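PDB 3BVO: iron-sulfur cluster co-chaperone protein HscB from Homo sapiens, which acts as a co-chaperone in mitochondrial iron-sulfur cluster assembly and is required for incorporating clusters into the SDHB subunit of succinate dehydrogenase. Local coordinates for residues L114-E120 with F180-K184; M153-E157 with I200-K204; A35-P39 with F88-H92; Y45-C51 with D98-L103. One frame throughout, in Å; residues are numbered along the deposited sequence.

Interaction 1 of 4, residues L114-E120 with F180-K184; sequences LKLHGIE and FEEAK
Ile119 and His117 meet Phe180 where a Schellman motif ends helix 106-116. Its two diagnostic bonds run from Ile119 N to Leu114 O (2.9 Å) and from Gly118 N to Lys115 O, with Gly118 in the positive-phi position. This end of the J domain's last helix rests against the first turn of helix 180-203, which belongs to the C-terminal domain. The apolar part begins with Leu114. Its CD2 branch faces Phe180 CB and lies 4.3 Å from Ala183 CB, while CD1 reaches over Lys184 CA and CB. Ile119 divides its work in the same way: CD1 packs 3.4 Å from Phe180 CB, and CG2 lies 3.9 Å from Lys184 CD. Ala183 also touches Val171, Ala174 and Phe175 of helix 150-176. The aromatic part pairs His117 with Phe180. Their ring centroids are 4.4 Å apart with planes at 32°, too oblique for a stack or an edge-to-face pair. Phe180 CZ projects over one face of the imidazole, and His117 CB makes a CH-pi contact over a Phe180 face, 4.1 Å from its centroid. A hydrogen bond between His117 ND1 and Leu113 O holds the imidazole; an alanine here would probably leave Leu113 O without this partner and the Phe180 ring, deprived of its flat neighbour, freer to turn. The polar part is carried by Lys184. With CG opposite the backbone N (chi1 -177°) and the chain extended, the side chain runs past Ile119 CG2 and NZ donates to Glu120 O at 2.8 Å, in the carbonyl plane, with a C=O...N angle of 157°.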
loop_
_atom_site.group_PDB
_atom_site.type_symbol
_atom_site.label_atom_id
_atom_site.label_comp_id
_atom_site.label_asym_id
_atom_site.label_seq_id
_atom_site.Cartn_x
_atom_site.Cartn_y
_atom_site.Cartn_z
ATOM N N LEU A 114 5.714 -2.052 7.912
ATOM C CA LEU A 114 7.058 -2.105 8.470
ATOM C C LEU A 114 7.636 -0.717 8.714
ATOM O O LEU A 114 8.370 -0.500 9.682
ATOM C CB LEU A 114 7.996 -2.830 7.517
ATOM C CG LEU A 114 7.895 -4.321 7.254
ATOM C CD1 LEU A 114 8.960 -4.699 6.254
ATOM C CD2 LEU A 114 8.101 -5.085 8.547
ATOM N N LYS A 115 7.335 0.219 7.820
ATOM C CA LYS A 115 7.883 1.565 7.962
ATOM C C LYS A 115 7.420 2.193 9.266
ATOM O O LYS A 115 8.247 2.691 10.031
ATOM C CB LYS A 115 7.541 2.454 6.767
ATOM C CG LYS A 115 8.636 2.494 5.729
ATOM C CD LYS A 115 8.250 3.268 4.475
ATOM C CE LYS A 115 7.504 2.367 3.481
ATOM N NZ LYS A 115 7.217 3.038 2.165
ATOM N N LEU A 116 6.110 2.135 9.528
ATOM C CA LEU A 116 5.544 2.642 10.791
ATOM C C LEU A 116 6.189 1.977 11.993
ATOM O O LEU A 116 6.433 2.624 13.025
ATOM C CB LEU A 116 4.029 2.454 10.859
ATOM C CG LEU A 116 3.246 2.929 9.635
ATOM C CD1 LEU A 116 1.760 2.647 9.807
ATOM C CD2 LEU A 116 3.496 4.400 9.340
ATOM N N HIS A 117 6.483 0.689 11.862
ATOM C CA HIS A 117 7.145 -0.008 12.953
ATOM C C HIS A 117 8.646 0.224 12.931
ATOM O O HIS A 117 9.396 -0.428 13.649
ATOM C CB HIS A 117 6.755 -1.480 12.998
ATOM C CG HIS A 117 5.388 -1.706 13.562
ATOM N ND1 HIS A 117 4.275 -1.863 12.771
ATOM C CD2 HIS A 117 4.949 -1.763 14.840
ATOM C CE1 HIS A 117 3.212 -2.041 13.535
ATOM N NE2 HIS A 117 3.594 -1.983 14.795
ATOM N N GLY A 118 9.056 1.180 12.095
ATOM C CA GLY A 118 10.374 1.789 12.161
ATOM C C GLY A 118 11.420 0.927 11.523
ATOM O O GLY A 118 12.540 0.870 11.995
ATOM N N ILE A 119 11.057 0.237 10.458
ATOM C CA ILE A 119 11.980 -0.646 9.770
ATOM C C ILE A 119 12.037 -0.233 8.306
ATOM O O ILE A 119 11.012 -0.283 7.595
ATOM C CB ILE A 119 11.512 -2.106 9.892
ATOM C CG1 ILE A 119 11.906 -2.667 11.260
ATOM C CG2 ILE A 119 12.038 -2.964 8.725
ATOM C CD1 ILE A 119 11.389 -4.074 11.559
ATOM N N GLU A 120 13.214 0.193 7.859
ATOM C CA GLU A 120 13.404 0.581 6.469
ATOM C C GLU A 120 13.901 -0.614 5.662
ATOM O O GLU A 120 14.610 -1.473 6.182
ATOM C CB GLU A 120 14.368 1.766 6.360
ATOM C CG GLU A 120 14.175 2.626 5.109
ATOM C CD GLU A 120 12.787 3.244 5.013
ATOM O OE1 GLU A 120 12.291 3.779 6.024
ATOM O OE2 GLU A 120 12.191 3.199 3.918
ATOM N N PHE A 180 8.570 -8.679 13.176
ATOM C CA PHE A 180 8.903 -7.856 12.022
ATOM C C PHE A 180 10.173 -8.270 11.276
ATOM O O PHE A 180 10.282 -8.056 10.075
ATOM C CB PHE A 180 8.997 -6.378 12.430
ATOM C CG PHE A 180 7.837 -5.904 13.235
ATOM C CD1 PHE A 180 6.535 -6.198 12.844
ATOM C CD2 PHE A 180 8.039 -5.175 14.395
ATOM C CE1 PHE A 180 5.449 -5.766 13.606
ATOM C CE2 PHE A 180 6.960 -4.746 15.177
ATOM C CZ PHE A 180 5.666 -5.033 14.782
ATOM N N GLU A 181 11.147 -8.837 11.975
ATOM C CA GLU A 181 12.348 -9.292 11.283
ATOM C C GLU A 181 12.002 -10.433 10.333
ATOM O O GLU A 181 12.515 -10.495 9.202
ATOM C CB GLU A 181 13.461 -9.658 12.259
ATOM C CG GLU A 181 14.175 -8.432 12.813
ATOM C CD GLU A 181 14.713 -7.494 11.717
ATOM O OE1 GLU A 181 15.448 -7.964 10.816
ATOM O OE2 GLU A 181 14.405 -6.280 11.761
ATOM N N GLU A 182 11.092 -11.300 10.767
ATOM C CA GLU A 182 10.549 -12.309 9.873
ATOM C C GLU A 182 9.710 -11.691 8.758
ATOM O O GLU A 182 9.878 -12.058 7.600
ATOM C CB GLU A 182 9.728 -13.352 10.634
ATOM C CG GLU A 182 9.058 -14.396 9.756
ATOM C CD GLU A 182 9.966 -15.557 9.405
ATOM O OE1 GLU A 182 11.199 -15.363 9.291
ATOM O OE2 GLU A 182 9.443 -16.682 9.240
ATOM N N ALA A 183 8.807 -10.772 9.096
ATOM C CA ALA A 183 7.929 -10.188 8.083
ATOM C C ALA A 183 8.745 -9.500 6.999
ATOM O O ALA A 183 8.381 -9.558 5.828
ATOM C CB ALA A 183 6.940 -9.223 8.701
ATOM N N LYS A 184 9.855 -8.876 7.392
ATOM C CA LYS A 184 10.719 -8.188 6.461
ATOM C C LYS A 184 11.341 -9.206 5.555
ATOM O O LYS A 184 11.441 -8.994 4.348
ATOM C CB LYS A 184 11.827 -7.412 7.177
ATOM C CG LYS A 184 12.737 -6.605 6.236
ATOM C CD LYS A 184 13.864 -5.872 6.978
ATOM C CE LYS A 184 14.502 -4.831 6.041
ATOM N NZ LYS A 184 15.591 -4.018 6.645
#

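Interaction 2 of 4, residues M153-E157 with I200-K204; sequences MKEIE and IKLKK
Glu157 and Lys204 reach toward each other from opposite directions and close a salt bridge between helix 150-176 and the residue just past the end of helix 180-203. Lys204 NZ donates to Glu157 OE2 at 3.0 Å, arriving on the syn side of the carboxylate and 20° out of its plane. Lys204 CD already lies close to Glu157 OE2, and the bend at chi3 (84°) directs the end of the chain so that NZ reaches that oxygen, whereas Glu157 is extended beyond CG. Short of the charged ends, Glu157 CG lies obliquely against Ile200 CG2 at 3.7 Å, so the glutamate uses its methylene for packing and its carboxylate for the charge pair. The other branch of Ile200 points elsewhere: CD1 meets Ile156 CG2 at 3.5 Å, again at a slant. Met153, present as selenomethionine, is bent at chi2 and chi3 and brings its terminal CE to Lys203 CD, 4.2 Å away. The Lys203 chain continues past it, and its NZ bonds to Ala147 O. Met153 lies near Lys203 and Lys204 while Glu157 lies opposite Ile200, a pairing that fits an antiparallel run of the two helices. The third neighbour is helix 131-146, whose Leu144 touches both Ile156 and Ile200, completing a three-helix packing in the C-terminal domain.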
loop_
_atom_site.group_PDB
_atom_site.type_symbol
_atom_site.label_atom_id
_atom_site.label_comp_id
_atom_site.label_asym_id
_atom_site.label_seq_id
_atom_site.Cartn_x
_atom_site.Cartn_y
_atom_site.Cartn_z
HETATM N N MSE A 153 3.649 -22.408 -19.582
HETATM C CA MSE A 153 3.347 -21.094 -19.028
HETATM C C MSE A 153 2.390 -21.183 -17.845
HETATM O O MSE A 153 2.518 -20.429 -16.889
HETATM C CB MSE A 153 2.729 -20.205 -20.107
HETATM C CG MSE A 153 2.802 -18.724 -19.795
HETATM SE SE MSE A 153 4.644 -18.078 -19.870
HETATM C CE MSE A 153 4.905 -18.140 -21.821
ATOM N N LYS A 154 1.424 -22.096 -17.926
ATOM C CA LYS A 154 0.458 -22.303 -16.847
ATOM C C LYS A 154 1.143 -22.845 -15.596
ATOM O O LYS A 154 0.848 -22.404 -14.485
ATOM C CB LYS A 154 -0.674 -23.245 -17.289
ATOM C CG LYS A 154 -1.684 -22.622 -18.256
ATOM C CD LYS A 154 -2.799 -23.593 -18.617
ATOM C CE LYS A 154 -3.967 -22.863 -19.265
ATOM N NZ LYS A 154 -5.015 -23.792 -19.796
ATOM N N GLU A 155 2.067 -23.786 -15.786
ATOM C CA GLU A 155 2.771 -24.423 -14.675
ATOM C C GLU A 155 3.507 -23.397 -13.829
ATOM O O GLU A 155 3.443 -23.434 -12.597
ATOM C CB GLU A 155 3.768 -25.469 -15.174
ATOM C CG GLU A 155 4.355 -26.325 -14.044
ATOM C CD GLU A 155 5.813 -26.720 -14.256
ATOM O OE1 GLU A 155 6.417 -26.324 -15.280
ATOM O OE2 GLU A 155 6.360 -27.422 -13.377
ATOM N N ILE A 156 4.209 -22.489 -14.496
ATOM C CA ILE A 156 4.912 -21.415 -13.814
ATOM C C ILE A 156 3.928 -20.572 -13.014
ATOM O O ILE A 156 4.108 -20.405 -11.815
ATOM C CB ILE A 156 5.703 -20.556 -14.795
ATOM C CG1 ILE A 156 6.925 -21.321 -15.246
ATOM C CG2 ILE A 156 6.175 -19.285 -14.143
ATOM C CD1 ILE A 156 7.517 -20.761 -16.473
ATOM N N GLU A 157 2.884 -20.068 -13.671
ATOM C CA GLU A 157 1.855 -19.301 -12.985
ATOM C C GLU A 157 1.443 -19.994 -11.695
ATOM O O GLU A 157 1.535 -19.399 -10.620
ATOM C CB GLU A 157 0.651 -19.054 -13.889
ATOM C CG GLU A 157 0.835 -17.844 -14.778
ATOM C CD GLU A 157 -0.386 -17.515 -15.620
ATOM O OE1 GLU A 157 -0.889 -18.413 -16.347
ATOM O OE2 GLU A 157 -0.824 -16.340 -15.564
ATOM N N ILE A 200 5.571 -12.494 -16.433
ATOM C CA ILE A 200 4.688 -13.491 -17.015
ATOM C C ILE A 200 3.556 -12.786 -17.764
ATOM O O ILE A 200 3.297 -13.088 -18.938
ATOM C CB ILE A 200 4.149 -14.463 -15.939
ATOM C CG1 ILE A 200 5.267 -15.389 -15.465
ATOM C CG2 ILE A 200 2.985 -15.292 -16.463
ATOM C CD1 ILE A 200 5.075 -15.927 -14.058
ATOM N N LYS A 201 2.911 -11.833 -17.090
ATOM C CA LYS A 201 1.827 -11.048 -17.678
ATOM C C LYS A 201 2.293 -10.294 -18.913
ATOM O O LYS A 201 1.592 -10.267 -19.927
ATOM C CB LYS A 201 1.236 -10.081 -16.658
ATOM C CG LYS A 201 0.185 -10.698 -15.752
ATOM C CD LYS A 201 0.073 -9.921 -14.445
ATOM C CE LYS A 201 -1.130 -10.363 -13.610
ATOM N NZ LYS A 201 -1.314 -9.516 -12.385
ATOM N N LEU A 202 3.479 -9.703 -18.834
ATOM C CA LEU A 202 4.081 -9.062 -19.999
ATOM C C LEU A 202 4.299 -10.057 -21.157
ATOM O O LEU A 202 4.017 -9.733 -22.314
ATOM C CB LEU A 202 5.381 -8.342 -19.621
ATOM C CG LEU A 202 5.292 -7.027 -18.828
ATOM C CD1 LEU A 202 6.667 -6.442 -18.537
ATOM C CD2 LEU A 202 4.447 -6.001 -19.556
ATOM N N LYS A 203 4.769 -11.266 -20.839
ATOM C CA LYS A 203 4.935 -12.328 -21.829
ATOM C C LYS A 203 3.576 -12.761 -22.401
ATOM O O LYS A 203 3.470 -13.163 -23.572
ATOM C CB LYS A 203 5.686 -13.519 -21.218
ATOM C CG LYS A 203 6.556 -14.292 -22.220
ATOM C CD LYS A 203 7.711 -15.053 -21.567
ATOM C CE LYS A 203 8.706 -15.549 -22.635
ATOM N NZ LYS A 203 9.655 -16.608 -22.140
ATOM N N LYS A 204 2.538 -12.649 -21.572
ATOM C CA LYS A 204 1.184 -13.080 -21.940
ATOM C C LYS A 204 0.392 -12.078 -22.796
ATOM O O LYS A 204 -0.776 -12.317 -23.119
ATOM C CB LYS A 204 0.383 -13.425 -20.681
ATOM C CG LYS A 204 0.645 -14.818 -20.127
ATOM C CD LYS A 204 -0.185 -15.083 -18.872
ATOM C CE LYS A 204 -1.591 -15.569 -19.199
ATOM N NZ LYS A 204 -2.460 -15.549 -17.986
#

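Interaction 3 of 4, residues A35-P39 with F88-H92; sequences ALQAP and FSEKH
Leu36 drops one methyl, CD2, into a hollow on helix 83-104 lined by Phe88 CB, the backbone N of Ser89 and the His92 ring; the distance from CD2 to Phe88 CB is 3.6 Å. Segment 35-39, an irregular stretch at the end of the tetracysteine zinc motif, crosses helix 83-104 of the J domain, and its bumps dock the metal-binding part onto that domain. Leu36 reaches inward because CG stands opposite its backbone N (chi1 -177°), and Val73 of helix 59-73 touches both Leu36 and His92. The next bump is Ala38, laid over a face of Phe88 with CB 4.0 Å from the ring centroid. Trp14, from the zinc motif, meets Phe88 edge-to-face and bonds to Leu36 O. Pro39 supplies the third bump. Its CG sits almost directly over the centre of the His92 ring, 3.4 Å from the centroid and 6° off the normal, while CB lies nearer CE1 of the same ring. Gln37 turns its side chain toward Cys13 and Cys30, within about 5 Å of the zinc ion (nearest atoms); its NE2 bonds to Ala35 O at 2.8 Å. The backbone carbonyl of Gln37 faces the helix, and His92 meets it edge-on, NE2 donating to Gln37 O at 2.7 Å. A leucine in place of His92 has no side-chain N-H, so Gln37 O would probably lose its donor from the helix and Pro39 the flat surface it rests on. The N-H of His92 NE2 points to Gln37 O at 153°, close to the imidazole plane but tilted from the carbonyl plane.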
loop_
_atom_site.group_PDB
_atom_site.type_symbol
_atom_site.label_atom_id
_atom_site.label_comp_id
_atom_site.label_asym_id
_atom_site.label_seq_id
_atom_site.Cartn_x
_atom_site.Cartn_y
_atom_site.Cartn_z
ATOM N N ALA A 35 -14.004 25.925 6.557
ATOM C CA ALA A 35 -12.865 25.880 5.632
ATOM C C ALA A 35 -12.132 24.532 5.653
ATOM O O ALA A 35 -12.022 23.886 6.702
ATOM C CB ALA A 35 -11.902 26.998 5.949
ATOM N N LEU A 36 -11.635 24.104 4.490
ATOM C CA LEU A 36 -10.924 22.836 4.389
ATOM C C LEU A 36 -9.532 23.032 4.936
ATOM O O LEU A 36 -8.824 23.939 4.515
ATOM C CB LEU A 36 -10.860 22.347 2.941
ATOM C CG LEU A 36 -10.184 20.979 2.723
ATOM C CD1 LEU A 36 -11.192 19.857 2.686
ATOM C CD2 LEU A 36 -9.384 20.953 1.442
ATOM N N GLN A 37 -9.139 22.175 5.868
ATOM C CA GLN A 37 -7.885 22.357 6.596
ATOM C C GLN A 37 -6.710 21.703 5.891
ATOM O O GLN A 37 -6.892 20.833 5.036
ATOM C CB GLN A 37 -8.013 21.817 8.018
ATOM C CG GLN A 37 -9.194 22.361 8.779
ATOM C CD GLN A 37 -9.063 23.841 9.021
ATOM O OE1 GLN A 37 -8.276 24.267 9.858
ATOM N NE2 GLN A 37 -9.834 24.639 8.290
ATOM N N ALA A 38 -5.505 22.152 6.245
ATOM C CA ALA A 38 -4.280 21.510 5.786
ATOM C C ALA A 38 -4.237 20.063 6.302
ATOM O O ALA A 38 -4.605 19.794 7.440
ATOM C CB ALA A 38 -3.075 22.292 6.244
ATOM N N PRO A 39 -3.823 19.118 5.450
ATOM C CA PRO A 39 -3.830 17.736 5.916
ATOM C C PRO A 39 -2.750 17.491 6.969
ATOM O O PRO A 39 -1.692 18.115 6.925
ATOM C CB PRO A 39 -3.538 16.933 4.649
ATOM C CG PRO A 39 -3.674 17.902 3.503
ATOM C CD PRO A 39 -3.341 19.231 4.062
ATOM N N PHE A 88 -5.183 22.800 -0.791
ATOM C CA PHE A 88 -5.393 21.742 0.181
ATOM C C PHE A 88 -6.247 20.604 -0.350
ATOM O O PHE A 88 -6.020 19.451 0.007
ATOM C CB PHE A 88 -6.031 22.292 1.446
ATOM C CG PHE A 88 -5.163 23.233 2.202
ATOM C CD1 PHE A 88 -3.781 23.066 2.231
ATOM C CD2 PHE A 88 -5.732 24.278 2.923
ATOM C CE1 PHE A 88 -2.981 23.940 2.942
ATOM C CE2 PHE A 88 -4.933 25.158 3.645
ATOM C CZ PHE A 88 -3.556 24.986 3.649
ATOM N N SER A 89 -7.231 20.941 -1.185
ATOM C CA SER A 89 -8.099 19.952 -1.834
ATOM C C SER A 89 -7.280 18.999 -2.693
ATOM O O SER A 89 -7.502 17.793 -2.672
ATOM C CB SER A 89 -9.169 20.656 -2.671
ATOM O OG SER A 89 -9.637 19.847 -3.731
ATOM N N GLU A 90 -6.330 19.560 -3.439
ATOM C CA GLU A 90 -5.368 18.795 -4.223
ATOM C C GLU A 90 -4.436 17.980 -3.309
ATOM O O GLU A 90 -4.216 16.781 -3.540
ATOM C CB GLU A 90 -4.581 19.742 -5.145
ATOM C CG GLU A 90 -3.266 19.212 -5.695
ATOM C CD GLU A 90 -3.444 18.368 -6.932
ATOM O OE1 GLU A 90 -3.937 17.226 -6.817
ATOM O OE2 GLU A 90 -3.075 18.842 -8.025
ATOM N N LYS A 91 -3.903 18.611 -2.266
ATOM C CA LYS A 91 -3.016 17.886 -1.358
ATOM C C LYS A 91 -3.705 16.657 -0.757
ATOM O O LYS A 91 -3.254 15.539 -0.999
ATOM C CB LYS A 91 -2.401 18.809 -0.302
ATOM C CG LYS A 91 -1.380 19.766 -0.905
ATOM C CD LYS A 91 -0.576 20.566 0.113
ATOM C CE LYS A 91 0.488 21.412 -0.610
ATOM N NZ LYS A 91 1.479 22.024 0.322
ATOM N N HIS A 92 -4.804 16.872 -0.021
ATOM C CA HIS A 92 -5.655 15.806 0.527
ATOM C C HIS A 92 -5.920 14.679 -0.481
ATOM O O HIS A 92 -5.614 13.511 -0.204
ATOM C CB HIS A 92 -7.012 16.368 0.958
ATOM C CG HIS A 92 -7.030 16.973 2.325
ATOM N ND1 HIS A 92 -6.983 16.217 3.476
ATOM C CD2 HIS A 92 -7.132 18.261 2.727
ATOM C CE1 HIS A 92 -7.031 17.013 4.529
ATOM N NE2 HIS A 92 -7.116 18.258 4.101
#

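Interaction 4 of 4, residues Y45-C51 with D98-L103; sequences YFSLMDC and DAYKTL
Tyr45 and Ala99 bring their CA atoms to within 4.9 Å, so helix 45-48 approaches the backbone of helix 83-104 closely, across a residue with only a methyl side chain. The Tyr45 ring lies flat over that backbone: Ala99 CA sits beneath its centre, 3.5 Å from the centroid and 14° off the normal, in a CH-pi contact. Asp98, Ala99, Thr102 and Leu103 form the hole that receives this tyrosine as a knob. Thr102 lines it with its OG1 near Tyr45 CE2, and that hydroxyl is held by donating to Asp98 O at 2.8 Å, from well above the carbonyl plane. Tyr112 of helix 106-116 stacks on the Tyr45 ring. These are the short first helix and the long third helix of the J domain, and a Schellman motif with Asp50 at its positive-phi position turns the chain out of helix 45-48. Leu103 works with both branches. CD2 lies over a face of Phe46, 3.8 Å from the ring centroid, and CD1 packs against Met49 CB at 3.7 Å. Phe46 starts away from helix 83-104, yet with CG beside its backbone N (chi1 -69°) its far end swings back to Leu103. Met49, a selenomethionine, bends at chi2 and chi3 so that CE comes to rest 3.7 Å from Ala99 CB, with Leu62 of helix 59-73 also touching its side chain.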
loop_
_atom_site.group_PDB
_atom_site.type_symbol
_atom_site.label_atom_id
_atom_site.label_comp_id
_atom_site.label_asym_id
_atom_site.label_seq_id
_atom_site.Cartn_x
_atom_site.Cartn_y
_atom_site.Cartn_z
ATOM N N TYR A 45 -1.582 6.075 7.042
ATOM C CA TYR A 45 -2.572 5.629 6.074
ATOM C C TYR A 45 -3.720 4.800 6.674
ATOM O O TYR A 45 -4.863 4.920 6.239
ATOM C CB TYR A 45 -1.890 4.855 4.949
ATOM C CG TYR A 45 -1.052 5.686 3.984
ATOM C CD1 TYR A 45 -1.299 7.047 3.784
ATOM C CD2 TYR A 45 -0.048 5.088 3.233
ATOM C CE1 TYR A 45 -0.557 7.774 2.885
ATOM C CE2 TYR A 45 0.696 5.804 2.344
ATOM C CZ TYR A 45 0.446 7.145 2.166
ATOM O OH TYR A 45 1.212 7.852 1.262
ATOM N N PHE A 46 -3.431 3.965 7.664
ATOM C CA PHE A 46 -4.479 3.155 8.267
ATOM C C PHE A 46 -5.526 4.033 8.939
ATOM O O PHE A 46 -6.727 3.741 8.902
ATOM C CB PHE A 46 -3.883 2.159 9.256
ATOM C CG PHE A 46 -3.073 1.080 8.599
ATOM C CD1 PHE A 46 -3.705 -0.019 8.010
ATOM C CD2 PHE A 46 -1.684 1.167 8.551
ATOM C CE1 PHE A 46 -2.968 -1.008 7.386
ATOM C CE2 PHE A 46 -0.941 0.179 7.928
ATOM C CZ PHE A 46 -1.579 -0.908 7.338
ATOM N N SER A 47 -5.053 5.113 9.550
ATOM C CA SER A 47 -5.922 6.070 10.205
ATOM C C SER A 47 -6.759 6.794 9.164
ATOM O O SER A 47 -7.985 6.901 9.301
ATOM C CB SER A 47 -5.099 7.070 11.019
ATOM O OG SER A 47 -5.880 8.202 11.361
ATOM N N LEU A 48 -6.087 7.277 8.122
ATOM C CA LEU A 48 -6.754 8.027 7.064
ATOM C C LEU A 48 -7.781 7.161 6.373
ATOM O O LEU A 48 -8.785 7.654 5.916
ATOM C CB LEU A 48 -5.749 8.583 6.043
ATOM C CG LEU A 48 -6.282 9.375 4.838
ATOM C CD1 LEU A 48 -6.944 10.648 5.262
ATOM C CD2 LEU A 48 -5.187 9.682 3.855
HETATM N N MSE A 49 -7.532 5.865 6.311
HETATM C CA MSE A 49 -8.469 4.967 5.670
HETATM C C MSE A 49 -9.398 4.338 6.680
HETATM O O MSE A 49 -10.163 3.433 6.346
HETATM C CB MSE A 49 -7.722 3.915 4.864
HETATM C CG MSE A 49 -7.110 4.490 3.579
HETATM SE SE MSE A 49 -8.487 5.129 2.315
HETATM C CE MSE A 49 -7.634 6.795 1.829
ATOM N N ASP A 50 -9.329 4.841 7.915
ATOM C CA ASP A 50 -10.187 4.417 9.024
ATOM C C ASP A 50 -10.203 2.908 9.278
ATOM O O ASP A 50 -11.252 2.272 9.176
ATOM C CB ASP A 50 -11.613 4.927 8.825
ATOM C CG ASP A 50 -12.469 4.704 10.035
ATOM O OD1 ASP A 50 -11.992 5.015 11.147
ATOM O OD2 ASP A 50 -13.603 4.203 9.876
ATOM N N CYS A 51 -9.040 2.346 9.604
ATOM C CA CYS A 51 -8.939 0.933 10.007
ATOM C C CYS A 51 -7.687 0.691 10.868
ATOM O O CYS A 51 -6.802 1.553 10.938
ATOM C CB CYS A 51 -8.985 0.008 8.783
ATOM S SG CYS A 51 -7.795 0.423 7.475
ATOM N N ASP A 98 -2.827 7.899 -2.362
ATOM C CA ASP A 98 -1.655 7.152 -1.918
ATOM C C ASP A 98 -2.077 6.062 -0.960
ATOM O O ASP A 98 -1.960 4.880 -1.274
ATOM C CB ASP A 98 -0.632 8.062 -1.248
ATOM C CG ASP A 98 0.073 8.967 -2.223
ATOM O OD1 ASP A 98 0.092 8.661 -3.441
ATOM O OD2 ASP A 98 0.621 9.992 -1.760
ATOM N N ALA A 99 -2.584 6.470 0.200
ATOM C CA ALA A 99 -3.138 5.551 1.173
ATOM C C ALA A 99 -3.924 4.415 0.484
ATOM O O ALA A 99 -3.595 3.230 0.619
ATOM C CB ALA A 99 -4.014 6.309 2.151
ATOM N N TYR A 100 -4.937 4.770 -0.285
ATOM C CA TYR A 100 -5.746 3.738 -0.875
ATOM C C TYR A 100 -4.910 2.692 -1.641
ATOM O O TYR A 100 -4.947 1.501 -1.299
ATOM C CB TYR A 100 -6.820 4.325 -1.772
ATOM C CG TYR A 100 -7.624 3.258 -2.445
ATOM C CD1 TYR A 100 -8.383 2.354 -1.686
ATOM C CD2 TYR A 100 -7.620 3.126 -3.833
ATOM C CE1 TYR A 100 -9.139 1.350 -2.292
ATOM C CE2 TYR A 100 -8.380 2.118 -4.460
ATOM C CZ TYR A 100 -9.135 1.240 -3.677
ATOM O OH TYR A 100 -9.886 0.255 -4.265
ATOM N N LYS A 101 -4.167 3.138 -2.662
ATOM C CA LYS A 101 -3.289 2.251 -3.439
ATOM C C LYS A 101 -2.368 1.427 -2.526
ATOM O O LYS A 101 -2.284 0.208 -2.673
ATOM C CB LYS A 101 -2.465 3.038 -4.477
ATOM C CG LYS A 101 -3.300 3.953 -5.386
ATOM C CD LYS A 101 -2.617 4.290 -6.719
ATOM C CE LYS A 101 -2.763 3.139 -7.744
ATOM N NZ LYS A 101 -2.444 3.541 -9.162
ATOM N N THR A 102 -1.718 2.096 -1.573
ATOM C CA THR A 102 -0.808 1.458 -0.636
ATOM C C THR A 102 -1.470 0.329 0.162
ATOM O O THR A 102 -0.919 -0.772 0.276
ATOM C CB THR A 102 -0.239 2.481 0.353
ATOM O OG1 THR A 102 0.336 3.565 -0.373
ATOM C CG2 THR A 102 0.817 1.855 1.263
ATOM N N LEU A 103 -2.640 0.595 0.727
ATOM C CA LEU A 103 -3.276 -0.408 1.569
ATOM C C LEU A 103 -3.972 -1.522 0.778
ATOM O O LEU A 103 -4.133 -2.631 1.302
ATOM C CB LEU A 103 -4.261 0.233 2.542
ATOM C CG LEU A 103 -3.748 1.307 3.487
ATOM C CD1 LEU A 103 -4.858 1.647 4.453
ATOM C CD2 LEU A 103 -2.526 0.837 4.223
#

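In the fold
The four contacts follow the protein from its zinc motif to its C-terminal helices. Interactions 3 and 4 both use helix 83-104, with centres about 17 Å apart: the first joins it to the end of the zinc motif, the second to helix 45-48. Only interaction 3 comes near the zinc ion, about 5 Å from the Gln37 side chain (nearest atoms). Interactions 4 and 1, also about 17 Å apart between centres, touch where Leu116 CD1 meets Phe46 CD2 at 4.0 Å, which ties the end of helix 106-116 to helix 45-48. Interactions 1 and 2 share helix 180-203, near its opposite ends, with centres about 31 Å apart. Interactions 2 and 3 lie about 43 Å apart between centres.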